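Side-chain contacts in protein Tube (PDB 1D2Z), which recruits the kinase Pelle to the plasma membrane through its death domain and so relays the Toll signal that sets embryonic dorsoventral polarity in Drosophila: residues Leu22-Ile25 with Leu26-Asn29; Cys53-Phe56 with Pro57-Ile60; Gln69-Phe72 with Gln73-Ala77; Met91-Glu94 with Trp95-Ser98; Ala123-Ala127 with Leu128-Asn132. All blocks are in the same frame, centred on the assembly; numbering follows the deposited sequence.

Contact 1. Residues Leu22-Ile25 with Leu26-Asn29; sequences LAKI and LDEN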
loop_
_atom_site.group_PDB
_atom_site.type_symbol
_atom_site.label_atom_id
_atom_site.label_comp_id
_atom_site.label_asym_id
_atom_site.label_seq_id
_atom_site.Cartn_x
_atom_site.Cartn_y
_atom_site.Cartn_z
ATOM N N LEU B 22 0.627 7.891 -8.809
ATOM C CA LEU B 22 0.753 6.483 -8.436
ATOM C C LEU B 22 2.152 6.243 -7.857
ATOM O O LEU B 22 2.306 5.555 -6.845
ATOM C CB LEU B 22 0.548 5.583 -9.661
ATOM C CG LEU B 22 0.904 4.098 -9.502
ATOM C CD1 LEU B 22 -0.008 3.424 -8.475
ATOM C CD2 LEU B 22 0.782 3.410 -10.839
ATOM N N ALA B 23 3.161 6.818 -8.510
ATOM C CA ALA B 23 4.555 6.673 -8.084
ATOM C C ALA B 23 4.786 7.120 -6.643
ATOM O O ALA B 23 5.436 6.411 -5.870
ATOM C CB ALA B 23 5.485 7.440 -9.030
ATOM N N LYS B 24 4.246 8.281 -6.277
ATOM C CA LYS B 24 4.412 8.793 -4.917
ATOM C C LYS B 24 3.823 7.845 -3.876
ATOM O O LYS B 24 4.335 7.728 -2.759
ATOM C CB LYS B 24 3.811 10.194 -4.776
ATOM C CG LYS B 24 4.553 11.259 -5.587
ATOM C CD LYS B 24 6.081 11.118 -5.443
ATOM C CE LYS B 24 6.566 11.368 -4.017
ATOM N NZ LYS B 24 7.979 10.907 -3.845
ATOM N N ILE B 25 2.759 7.152 -4.258
ATOM C CA ILE B 25 2.123 6.186 -3.371
ATOM C C ILE B 25 3.074 4.999 -3.191
ATOM O O ILE B 25 3.350 4.576 -2.066
ATOM C CB ILE B 25 0.773 5.721 -3.957
ATOM C CG1 ILE B 25 -0.175 6.924 -4.061
ATOM C CG2 ILE B 25 0.163 4.612 -3.092
ATOM C CD1 ILE B 25 -1.514 6.605 -4.656
ATOM N N LEU B 26 3.621 4.510 -4.301
ATOM C CA LEU B 26 4.546 3.379 -4.273
ATOM C C LEU B 26 5.896 3.716 -3.644
ATOM O O LEU B 26 6.631 2.813 -3.243
ATOM C CB LEU B 26 4.748 2.813 -5.683
ATOM C CG LEU B 26 3.558 2.068 -6.296
ATOM C CD1 LEU B 26 3.805 1.800 -7.777
ATOM C CD2 LEU B 26 3.318 0.767 -5.538
ATOM N N ASP B 27 6.238 5.006 -3.590
ATOM C CA ASP B 27 7.501 5.426 -2.984
ATOM C C ASP B 27 7.473 5.191 -1.479
ATOM O O ASP B 27 8.508 4.922 -0.873
ATOM C CB ASP B 27 7.798 6.903 -3.263
ATOM C CG ASP B 27 8.349 7.139 -4.656
ATOM O OD1 ASP B 27 9.012 6.232 -5.203
ATOM O OD2 ASP B 27 8.128 8.239 -5.201
ATOM N N GLU B 28 6.290 5.299 -0.879
ATOM C CA GLU B 28 6.146 5.083 0.557
ATOM C C GLU B 28 6.503 3.650 0.933
ATOM O O GLU B 28 6.071 2.698 0.279
ATOM C CB GLU B 28 4.720 5.395 1.015
ATOM C CG GLU B 28 4.349 6.866 0.927
ATOM C CD GLU B 28 3.027 7.189 1.608
ATOM O OE1 GLU B 28 2.704 6.564 2.649
ATOM O OE2 GLU B 28 2.317 8.086 1.106
ATOM N N ASN B 29 7.332 3.514 1.965
ATOM C CA ASN B 29 7.773 2.214 2.467
ATOM C C ASN B 29 8.467 1.396 1.369
ATOM O O ASN B 29 8.511 0.165 1.424
ATOM C CB ASN B 29 6.585 1.450 3.080
ATOM C CG ASN B 29 5.885 2.241 4.194
ATOM O OD1 ASN B 29 6.522 2.670 5.160
ATOM N ND2 ASN B 29 4.568 2.436 4.059
#
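Two successive bends, chi2 at -44° and chi3 at -64°, curl the Lys24 chain forward, toward the end of the helix, and carry its ammonium to Asp27, where Lys24 NZ and Asp27 OD2 form a salt bridge of 3.0 Å. The lysine meets that oxygen on its anti side, 28° out of the carboxylate plane, and Lys24 CD also brushes Asp27 OD2 at 3.5 Å. Asp27 has further partners: Ser86 OG bonds to its OD2 and Ser88 OG to its OD1, so three residues fix the carboxylate. On another side of the helix Leu22 and Leu26, one turn apart, touch slantwise through Leu22 CG and Leu26 CD1, 4.1 Å apart. This is the last turn of helix 16-27 in the six-helix bundle of the death domain; Leu22 and Leu26 both reach helices 87-96 and 107-116, and Ile25 leans on Phe125. Backbone bonds run from Leu26 N to Leu22 O (3.0 Å) and from Asp27 N to Ala23 O (2.8 Å). At the end the spacing tightens: Glu28 N bonds to Ile25 O at 3.3 Å, from above the carbonyl plane. Beyond it the chain turns off, and Asn29 ND2 gives a hydrogen bond to Asn67 O of the Pelle death domain.

Contact 2. Residues Cys53-Phe56 with Pro57-Ile60; sequences CLNF and PAEI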
loop_
_atom_site.group_PDB
_atom_site.type_symbol
_atom_site.label_atom_id
_atom_site.label_comp_id
_atom_site.label_asym_id
_atom_site.label_seq_id
_atom_site.Cartn_x
_atom_site.Cartn_y
_atom_site.Cartn_z
ATOM N N CYS B 53 -8.069 -12.216 -14.834
ATOM C CA CYS B 53 -7.410 -12.862 -15.962
ATOM C C CYS B 53 -5.930 -13.124 -15.725
ATOM O O CYS B 53 -5.298 -13.844 -16.498
ATOM C CB CYS B 53 -7.595 -12.045 -17.243
ATOM S SG CYS B 53 -9.282 -12.062 -17.884
ATOM N N LEU B 54 -5.368 -12.521 -14.682
ATOM C CA LEU B 54 -3.957 -12.735 -14.377
ATOM C C LEU B 54 -3.815 -13.752 -13.251
ATOM O O LEU B 54 -3.923 -13.409 -12.074
ATOM C CB LEU B 54 -3.262 -11.415 -14.005
ATOM C CG LEU B 54 -1.727 -11.323 -14.104
ATOM C CD1 LEU B 54 -1.294 -9.889 -13.873
ATOM C CD2 LEU B 54 -1.032 -12.238 -13.111
ATOM N N ASN B 55 -3.622 -15.013 -13.622
ATOM C CA ASN B 55 -3.433 -16.085 -12.646
ATOM C C ASN B 55 -1.959 -16.002 -12.261
ATOM O O ASN B 55 -1.098 -16.464 -13.007
ATOM C CB ASN B 55 -3.734 -17.443 -13.290
ATOM C CG ASN B 55 -3.762 -18.582 -12.277
ATOM O OD1 ASN B 55 -2.895 -18.689 -11.410
ATOM N ND2 ASN B 55 -4.763 -19.441 -12.392
ATOM N N PHE B 56 -1.677 -15.380 -11.119
ATOM C CA PHE B 56 -0.306 -15.197 -10.646
ATOM C C PHE B 56 0.503 -16.493 -10.525
ATOM O O PHE B 56 1.641 -16.556 -10.989
ATOM C CB PHE B 56 -0.289 -14.422 -9.325
ATOM C CG PHE B 56 1.088 -14.071 -8.847
ATOM C CD1 PHE B 56 1.816 -13.063 -9.470
ATOM C CD2 PHE B 56 1.662 -14.745 -7.772
ATOM C CE1 PHE B 56 3.088 -12.733 -9.032
ATOM C CE2 PHE B 56 2.935 -14.418 -7.328
ATOM C CZ PHE B 56 3.649 -13.411 -7.958
ATOM N N PRO B 57 -0.052 -17.525 -9.857
ATOM C CA PRO B 57 0.673 -18.791 -9.713
ATOM C C PRO B 57 1.017 -19.412 -11.071
ATOM O O PRO B 57 2.114 -19.923 -11.260
ATOM C CB PRO B 57 -0.315 -19.656 -8.931
ATOM C CG PRO B 57 -0.999 -18.652 -8.066
ATOM C CD PRO B 57 -1.286 -17.546 -9.048
ATOM N N ALA B 58 0.090 -19.339 -12.019
ATOM C CA ALA B 58 0.334 -19.890 -13.348
ATOM C C ALA B 58 1.379 -19.064 -14.101
ATOM O O ALA B 58 2.298 -19.619 -14.711
ATOM C CB ALA B 58 -0.961 -19.966 -14.141
ATOM N N GLU B 59 1.268 -17.740 -14.003
ATOM C CA GLU B 59 2.193 -16.835 -14.681
ATOM C C GLU B 59 3.648 -16.898 -14.217
ATOM O O GLU B 59 4.562 -16.733 -15.028
ATOM C CB GLU B 59 1.698 -15.384 -14.601
ATOM C CG GLU B 59 0.442 -15.090 -15.415
ATOM C CD GLU B 59 0.575 -15.460 -16.886
ATOM O OE1 GLU B 59 1.658 -15.253 -17.477
ATOM O OE2 GLU B 59 -0.416 -15.958 -17.459
ATOM N N ILE B 60 3.867 -17.149 -12.928
ATOM C CA ILE B 60 5.226 -17.195 -12.390
ATOM C C ILE B 60 6.045 -18.444 -12.714
ATOM O O ILE B 60 7.246 -18.494 -12.433
ATOM C CB ILE B 60 5.251 -16.920 -10.874
ATOM C CG1 ILE B 60 4.438 -17.972 -10.120
ATOM C CG2 ILE B 60 4.736 -15.510 -10.606
ATOM C CD1 ILE B 60 4.372 -17.742 -8.621
HETATM O O HOH W 1 -3.049 -15.686 -16.356
#
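The Phe56 ring carries Ile60 on one face: Ile60 CG2 sits 3.7 Å from the ring centroid and 18° off the normal, a CH-pi contact displaced toward the rim, with Phe56 CZ the nearest ring atom at 3.5 Å. Ile60 CD1 touches Phe56 CE2 near the rim, at 3.8 Å. The isoleucine has CG1 between its backbone N and carbonyl carbon (chi1 61°), which turns CG2 back toward the preceding turn and the ring. Asn55 is the N-cap of the short helix 56-59: its OD1 accepts from Ala58 N at 3.1 Å, the donor lying 50° out of the amide plane. The same Asn55 OD1 also lies close to Pro57 CD, and proline in this first turn has no N-H that would need a partner. Two backbone bonds carry the turn onward, Glu59 N to Asn55 O at 2.9 Å and Ile60 N to Phe56 O at 3.0 Å. A water spans the approach, donating to Cys53 O and Glu59 OE2 and accepting from Asn55 N, each at 2.9 Å. Glu59 OE1 forms a salt bridge with Lys62. Phe56 and Leu54 pack on Leu113 of helix 107-116, which ties this surface turn to the bundle.

Contact 3. Residues Gln69-Phe72 with Gln73-Ala77; sequences QDVF and QIDEA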
loop_
_atom_site.group_PDB
_atom_site.type_symbol
_atom_site.label_atom_id
_atom_site.label_comp_id
_atom_site.label_asym_id
_atom_site.label_seq_id
_atom_site.Cartn_x
_atom_site.Cartn_y
_atom_site.Cartn_z
ATOM N N GLN B 69 18.813 -7.575 -8.653
ATOM C CA GLN B 69 19.863 -6.768 -9.265
ATOM C C GLN B 69 19.289 -5.633 -10.107
ATOM O O GLN B 69 19.840 -4.529 -10.130
ATOM C CB GLN B 69 20.776 -7.650 -10.124
ATOM C CG GLN B 69 21.355 -8.850 -9.376
ATOM C CD GLN B 69 22.495 -9.523 -10.121
ATOM O OE1 GLN B 69 22.480 -9.627 -11.351
ATOM N NE2 GLN B 69 23.499 -9.979 -9.377
ATOM N N ASP B 70 18.193 -5.909 -10.812
ATOM C CA ASP B 70 17.545 -4.894 -11.640
ATOM C C ASP B 70 16.946 -3.824 -10.734
ATOM O O ASP B 70 16.867 -2.651 -11.104
ATOM C CB ASP B 70 16.453 -5.519 -12.513
ATOM C CG ASP B 70 17.006 -6.511 -13.518
ATOM O OD1 ASP B 70 17.644 -6.070 -14.500
ATOM O OD2 ASP B 70 16.803 -7.729 -13.323
ATOM N N VAL B 71 16.549 -4.245 -9.536
ATOM C CA VAL B 71 15.976 -3.345 -8.542
ATOM C C VAL B 71 17.040 -2.363 -8.040
ATOM O O VAL B 71 16.749 -1.187 -7.815
ATOM C CB VAL B 71 15.389 -4.143 -7.352
ATOM C CG1 VAL B 71 14.823 -3.202 -6.303
ATOM C CG2 VAL B 71 14.300 -5.092 -7.843
ATOM N N PHE B 72 18.279 -2.840 -7.914
ATOM C CA PHE B 72 19.395 -2.018 -7.449
ATOM C C PHE B 72 19.715 -0.846 -8.372
ATOM O O PHE B 72 20.001 0.253 -7.897
ATOM C CB PHE B 72 20.653 -2.875 -7.253
ATOM C CG PHE B 72 21.900 -2.074 -6.945
ATOM C CD1 PHE B 72 22.147 -1.606 -5.656
ATOM C CD2 PHE B 72 22.826 -1.786 -7.949
ATOM C CE1 PHE B 72 23.297 -0.865 -5.371
ATOM C CE2 PHE B 72 23.979 -1.046 -7.675
ATOM C CZ PHE B 72 24.214 -0.584 -6.384
ATOM N N GLN B 73 19.698 -1.086 -9.682
ATOM C CA GLN B 73 19.997 -0.037 -10.655
ATOM C C GLN B 73 19.126 1.191 -10.434
ATOM O O GLN B 73 19.572 2.322 -10.642
ATOM C CB GLN B 73 19.823 -0.550 -12.084
ATOM C CG GLN B 73 20.740 -1.705 -12.441
ATOM C CD GLN B 73 20.649 -2.091 -13.904
ATOM O OE1 GLN B 73 21.669 -2.250 -14.574
ATOM N NE2 GLN B 73 19.428 -2.243 -14.407
ATOM N N ILE B 74 17.885 0.958 -10.010
ATOM C CA ILE B 74 16.947 2.041 -9.729
ATOM C C ILE B 74 17.429 2.757 -8.466
ATOM O O ILE B 74 17.513 3.985 -8.435
ATOM C CB ILE B 74 15.501 1.508 -9.505
ATOM C CG1 ILE B 74 15.004 0.751 -10.743
ATOM C CG2 ILE B 74 14.557 2.663 -9.187
ATOM C CD1 ILE B 74 14.845 1.618 -11.981
ATOM N N ASP B 75 17.744 1.984 -7.428
ATOM C CA ASP B 75 18.236 2.552 -6.173
ATOM C C ASP B 75 19.513 3.357 -6.421
ATOM O O ASP B 75 19.606 4.522 -6.031
ATOM C CB ASP B 75 18.518 1.450 -5.145
ATOM C CG ASP B 75 17.255 0.928 -4.479
ATOM O OD1 ASP B 75 16.615 1.697 -3.729
ATOM O OD2 ASP B 75 16.910 -0.254 -4.694
ATOM N N GLU B 76 20.467 2.735 -7.111
ATOM C CA GLU B 76 21.751 3.354 -7.437
ATOM C C GLU B 76 21.596 4.712 -8.112
ATOM O O GLU B 76 22.043 5.730 -7.580
ATOM C CB GLU B 76 22.562 2.433 -8.353
ATOM C CG GLU B 76 23.874 3.042 -8.847
ATOM C CD GLU B 76 24.428 2.332 -10.067
ATOM O OE1 GLU B 76 23.892 2.548 -11.177
ATOM O OE2 GLU B 76 25.400 1.561 -9.920
ATOM N N ALA B 77 20.960 4.716 -9.282
ATOM C CA ALA B 77 20.753 5.936 -10.052
ATOM C C ALA B 77 20.048 7.029 -9.263
ATOM O O ALA B 77 20.458 8.191 -9.303
ATOM C CB ALA B 77 19.987 5.628 -11.332
#
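Phe72 and Glu76, one helical turn apart, meet through ring and aliphatic chain: Glu76 CB stands over one face of the Phe72 ring, 4.2 Å from its centroid and 25° off the normal, in a CH-pi contact displaced toward the rim. Farther along the glutamate, its OE2 comes to 3.7 Å from Phe72 CE2, with the carboxylate plane turned 68° against the ring. Both side chains leave their backbones the same way, CG anti to N, which lays the extended glutamate along the ring. Beneath the pair, Glu76 N bonds to Phe72 O at an unusually short 2.6 Å, nearly straight (179°). The bonds before it in helix 68-80 are longer and weak: Asp75 N to Val71 O at 3.3 Å, and Gln73 N to Gln69 O at 3.5 Å.

Val71 and Asp75 run alongside each other, with Val71 CG1 4.0 Å from Asp75 OD2. What positions that aspartate lies beyond the helix, since Asp75 OD1 forms salt bridges with both Lys87 and Arg33. Near the start of the helix, Asp70 OD2 accepts a hydrogen bond from Thr67 N. Val71 and Ile74 pack against Trp32 of helix 31-38, and Ile74 also reaches Met90, so this side of helix 68-80 faces the rest of the death domain while Phe72 lies exposed. The chemistry divides accordingly: on the exposed side a glutamate offers its methylene to an aromatic face, whereas the paired cations around Asp75 would probably stabilise its negative charge.

Contact 4. Residues Met91-Glu94 with Trp95-Ser98; sequences MIDE and WKTS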
loop_
_atom_site.group_PDB
_atom_site.type_symbol
_atom_site.label_atom_id
_atom_site.label_comp_id
_atom_site.label_asym_id
_atom_site.label_seq_id
_atom_site.Cartn_x
_atom_site.Cartn_y
_atom_site.Cartn_z
ATOM N N MET B 91 11.184 3.259 -11.781
ATOM C CA MET B 91 10.815 1.856 -11.945
ATOM C C MET B 91 9.769 1.703 -13.050
ATOM O O MET B 91 9.897 0.845 -13.918
ATOM C CB MET B 91 10.278 1.288 -10.624
ATOM C CG MET B 91 9.831 -0.167 -10.686
ATOM S SD MET B 91 8.137 -0.388 -11.277
ATOM C CE MET B 91 7.236 0.085 -9.836
ATOM N N ILE B 92 8.746 2.549 -13.013
ATOM C CA ILE B 92 7.684 2.499 -14.010
ATOM C C ILE B 92 8.185 2.922 -15.394
ATOM O O ILE B 92 7.826 2.297 -16.384
ATOM C CB ILE B 92 6.450 3.325 -13.549
ATOM C CG1 ILE B 92 5.874 2.693 -12.273
ATOM C CG2 ILE B 92 5.380 3.360 -14.642
ATOM C CD1 ILE B 92 4.825 3.513 -11.576
ATOM N N ASP B 93 9.057 3.934 -15.456
ATOM C CA ASP B 93 9.613 4.391 -16.737
ATOM C C ASP B 93 10.309 3.233 -17.450
ATOM O O ASP B 93 10.216 3.089 -18.669
ATOM C CB ASP B 93 10.623 5.530 -16.538
ATOM C CG ASP B 93 9.971 6.845 -16.168
ATOM O OD1 ASP B 93 8.783 7.057 -16.484
ATOM O OD2 ASP B 93 10.663 7.684 -15.560
ATOM N N GLU B 94 11.008 2.413 -16.675
ATOM C CA GLU B 94 11.711 1.257 -17.208
ATOM C C GLU B 94 10.726 0.152 -17.606
ATOM O O GLU B 94 10.833 -0.425 -18.684
ATOM C CB GLU B 94 12.698 0.726 -16.160
ATOM C CG GLU B 94 13.483 -0.515 -16.577
ATOM C CD GLU B 94 14.497 -0.240 -17.678
ATOM O OE1 GLU B 94 15.182 0.807 -17.627
ATOM O OE2 GLU B 94 14.615 -1.084 -18.591
ATOM N N TRP B 95 9.752 -0.114 -16.737
ATOM C CA TRP B 95 8.763 -1.165 -16.977
ATOM C C TRP B 95 7.793 -0.879 -18.127
ATOM O O TRP B 95 7.561 -1.744 -18.966
ATOM C CB TRP B 95 7.984 -1.455 -15.686
ATOM C CG TRP B 95 7.080 -2.664 -15.751
ATOM C CD1 TRP B 95 7.259 -3.787 -16.511
ATOM C CD2 TRP B 95 5.843 -2.850 -15.045
ATOM N NE1 TRP B 95 6.205 -4.657 -16.328
ATOM C CE2 TRP B 95 5.324 -4.107 -15.434
ATOM C CE3 TRP B 95 5.122 -2.076 -14.122
ATOM C CZ2 TRP B 95 4.111 -4.607 -14.935
ATOM C CZ3 TRP B 95 3.918 -2.570 -13.627
ATOM C CH2 TRP B 95 3.424 -3.826 -14.037
ATOM N N LYS B 96 7.254 0.339 -18.173
ATOM C CA LYS B 96 6.284 0.741 -19.198
ATOM C C LYS B 96 6.743 0.578 -20.649
ATOM O O LYS B 96 5.921 0.352 -21.540
ATOM C CB LYS B 96 5.843 2.190 -18.970
ATOM C CG LYS B 96 6.903 3.220 -19.344
ATOM C CD LYS B 96 6.504 4.625 -18.973
ATOM C CE LYS B 96 7.549 5.613 -19.468
ATOM N NZ LYS B 96 7.288 6.977 -18.955
ATOM N N THR B 97 8.045 0.709 -20.885
ATOM C CA THR B 97 8.601 0.589 -22.233
ATOM C C THR B 97 9.187 -0.793 -22.484
ATOM O O THR B 97 9.643 -1.086 -23.589
ATOM C CB THR B 97 9.728 1.626 -22.478
ATOM O OG1 THR B 97 10.845 1.332 -21.630
ATOM C CG2 THR B 97 9.240 3.039 -22.190
ATOM N N SER B 98 9.186 -1.633 -21.452
ATOM C CA SER B 98 9.743 -2.976 -21.562
ATOM C C SER B 98 8.905 -3.909 -22.429
ATOM O O SER B 98 7.738 -3.633 -22.719
ATOM C CB SER B 98 9.943 -3.592 -20.174
ATOM O OG SER B 98 8.708 -3.899 -19.557
#
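Lys96 reaches back over the preceding turn to Asp93. Its CB lies 3.3 Å from Ile92 O, and CG, placed between the backbone N and the carbonyl carbon (chi1 74°), sits close to the carbonyl oxygens of the preceding turn, 3.2 Å from Ile92 O and 3.4 Å from Asp93 O. From there the chain is fully extended: CD and CE pass Asp93 CA, CE at 3.6 Å, and Lys96 NZ ends in a salt bridge with Asp93 OD1 at 2.9 Å, coming from above the carboxylate plane, 35° out of it. The two side chains run roughly parallel. Beneath them the backbone bond from Lys96 N to Ile92 O is 2.7 Å long and nearly straight at 172°. Where the helix gives out, Ser98 turns its hydroxyl back to Trp95 O, OG donating in the carbonyl plane on a lone pair at a notably short 2.5 Å; Ser98 N bonds to that same oxygen, which is therefore gripped twice. This is the final turn of helix 87-96 in the all-helical death domain. Trp95 packs on Leu110 and Leu113 of helix 107-116, Met91 on Trp32, Leu35 and Met36 of helix 31-38, and Ile92 on Ile19 and Leu22 of helix 16-27.

Contact 5. Residues Ala123-Ala127 with Leu128-Asn132; sequences ADFVA and LDFLN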
loop_
_atom_site.group_PDB
_atom_site.type_symbol
_atom_site.label_atom_id
_atom_site.label_comp_id
_atom_site.label_asym_id
_atom_site.label_seq_id
_atom_site.Cartn_x
_atom_site.Cartn_y
_atom_site.Cartn_z
ATOM N N ALA B 123 -3.341 0.071 -5.254
ATOM C CA ALA B 123 -4.410 -0.653 -5.930
ATOM C C ALA B 123 -5.740 0.110 -5.897
ATOM O O ALA B 123 -6.436 0.171 -6.909
ATOM C CB ALA B 123 -4.579 -2.048 -5.323
ATOM N N ASP B 124 -6.091 0.671 -4.738
ATOM C CA ASP B 124 -7.337 1.438 -4.582
ATOM C C ASP B 124 -7.308 2.674 -5.478
ATOM O O ASP B 124 -8.324 3.062 -6.063
ATOM C CB ASP B 124 -7.547 1.879 -3.121
ATOM C CG ASP B 124 -7.818 0.713 -2.179
ATOM O OD1 ASP B 124 -8.025 -0.425 -2.656
ATOM O OD2 ASP B 124 -7.809 0.931 -0.951
ATOM N N PHE B 125 -6.133 3.290 -5.567
ATOM C CA PHE B 125 -5.940 4.475 -6.394
ATOM C C PHE B 125 -6.137 4.125 -7.869
ATOM O O PHE B 125 -6.822 4.841 -8.594
ATOM C CB PHE B 125 -4.540 5.054 -6.181
ATOM C CG PHE B 125 -4.209 6.191 -7.113
ATOM C CD1 PHE B 125 -4.760 7.455 -6.912
ATOM C CD2 PHE B 125 -3.365 5.993 -8.199
ATOM C CE1 PHE B 125 -4.474 8.509 -7.786
ATOM C CE2 PHE B 125 -3.072 7.036 -9.076
ATOM C CZ PHE B 125 -3.629 8.296 -8.869
ATOM N N VAL B 126 -5.528 3.031 -8.310
ATOM C CA VAL B 126 -5.654 2.603 -9.698
ATOM C C VAL B 126 -7.097 2.217 -10.033
ATOM O O VAL B 126 -7.600 2.546 -11.110
ATOM C CB VAL B 126 -4.693 1.427 -10.020
ATOM C CG1 VAL B 126 -5.024 0.814 -11.381
ATOM C CG2 VAL B 126 -3.236 1.922 -10.004
ATOM N N ALA B 127 -7.767 1.545 -9.102
ATOM C CA ALA B 127 -9.151 1.124 -9.322
ATOM C C ALA B 127 -10.100 2.314 -9.444
ATOM O O ALA B 127 -10.863 2.415 -10.406
ATOM C CB ALA B 127 -9.612 0.201 -8.202
ATOM N N LEU B 128 -10.027 3.222 -8.480
ATOM C CA LEU B 128 -10.891 4.395 -8.464
ATOM C C LEU B 128 -10.539 5.448 -9.515
ATOM O O LEU B 128 -11.309 5.687 -10.450
ATOM C CB LEU B 128 -10.880 5.029 -7.073
ATOM C CG LEU B 128 -11.476 4.188 -5.944
ATOM C CD1 LEU B 128 -11.161 4.809 -4.592
ATOM C CD2 LEU B 128 -12.979 4.065 -6.147
ATOM N N ASP B 129 -9.359 6.040 -9.375
ATOM C CA ASP B 129 -8.900 7.097 -10.270
ATOM C C ASP B 129 -8.707 6.716 -11.741
ATOM O O ASP B 129 -9.124 7.458 -12.628
ATOM C CB ASP B 129 -7.614 7.721 -9.715
ATOM C CG ASP B 129 -7.284 9.056 -10.357
ATOM O OD1 ASP B 129 -6.608 9.065 -11.407
ATOM O OD2 ASP B 129 -7.691 10.097 -9.800
ATOM N N PHE B 130 -8.066 5.580 -12.002
ATOM C CA PHE B 130 -7.817 5.147 -13.380
ATOM C C PHE B 130 -8.977 4.420 -14.063
ATOM O O PHE B 130 -9.291 4.692 -15.224
ATOM C CB PHE B 130 -6.591 4.227 -13.452
ATOM C CG PHE B 130 -5.272 4.914 -13.213
ATOM C CD1 PHE B 130 -5.205 6.177 -12.637
ATOM C CD2 PHE B 130 -4.085 4.268 -13.545
ATOM C CE1 PHE B 130 -3.976 6.785 -12.393
ATOM C CE2 PHE B 130 -2.847 4.868 -13.305
ATOM C CZ PHE B 130 -2.794 6.128 -12.728
ATOM N N LEU B 131 -9.592 3.481 -13.348
ATOM C CA LEU B 131 -10.667 2.667 -13.907
ATOM C C LEU B 131 -12.091 3.019 -13.495
ATOM O O LEU B 131 -13.041 2.474 -14.058
ATOM C CB LEU B 131 -10.407 1.194 -13.578
ATOM C CG LEU B 131 -9.105 0.580 -14.092
ATOM C CD1 LEU B 131 -8.838 -0.743 -13.389
ATOM C CD2 LEU B 131 -9.187 0.392 -15.598
ATOM N N ASN B 132 -12.235 3.903 -12.512
ATOM C CA ASN B 132 -13.542 4.309 -11.994
ATOM C C ASN B 132 -14.292 3.112 -11.393
ATOM O O ASN B 132 -15.515 3.146 -11.229
ATOM C CB ASN B 132 -14.380 4.977 -13.092
ATOM C CG ASN B 132 -15.537 5.801 -12.538
ATOM O OD1 ASN B 132 -16.456 6.170 -13.274
ATOM N ND2 ASN B 132 -15.489 6.105 -11.241
#
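The Phe125 ring and the Asp129 carboxylate run nearly parallel, their planes 12° apart. Both belong to helix 120-130 of the death-domain bundle, whose last turn, at 128-130, widens to a pi-type turn. Asp129 CB stands over one face of the Phe125 ring, 4.1 Å from the centroid, a CH-pi contact shifted toward the rim. The second ring comes in differently: Phe130 is oblique to Phe125, planes at 65° and centroids 5.3 Å apart, with Phe125 CE2 and Phe130 CE1 touching at 3.4 Å. Asp129 OD1 lies in plane at the edge of the Phe130 ring, so Asp129 touches both aromatics; that oxygen also forms salt bridges with Lys4 and Arg21, which probably steady its charge. Tyr5 meets Phe130 edge-to-face. Val126, one turn earlier, brings CG1 to 4.2 Å from Phe130 CD2, while Phe125 extends toward Leu22 and Ile25 of helix 16-27. Earlier in the helix Asp124 OD2 has two partners: a salt bridge to Arg138 and a hydrogen bond to Asn74 of the Pelle death domain. The wide turn appears in the backbone: Leu131 N reaches five residues back to Val126 O at 3.1 Å, whereas Phe130 N makes only a weak bond of 3.2 Å to that same Val126 O.

How the contacts relate
All five are local contacts of one death domain, four along a helix and contact 2 where a loop enters one. Contact 2 is a surface contact; the others are partly buried. Contact 1 touches both contact 4, through Leu22 and Leu26 on Ile92, and contact 5, through Ile25 and Leu22 on Phe125, and contact 3 meets contact 4 where Ile74 packs near Met91. Contacts 3 and 5 lie on opposite sides of the chain's centre, about 28 Å between centres. Contacts 1 and 4 each pair a lysine with an aspartate, whereas contacts 2, 3 and 5 place aliphatic carbons over a phenylalanine face. Contacts 1 and 5 also reach the Pelle chain.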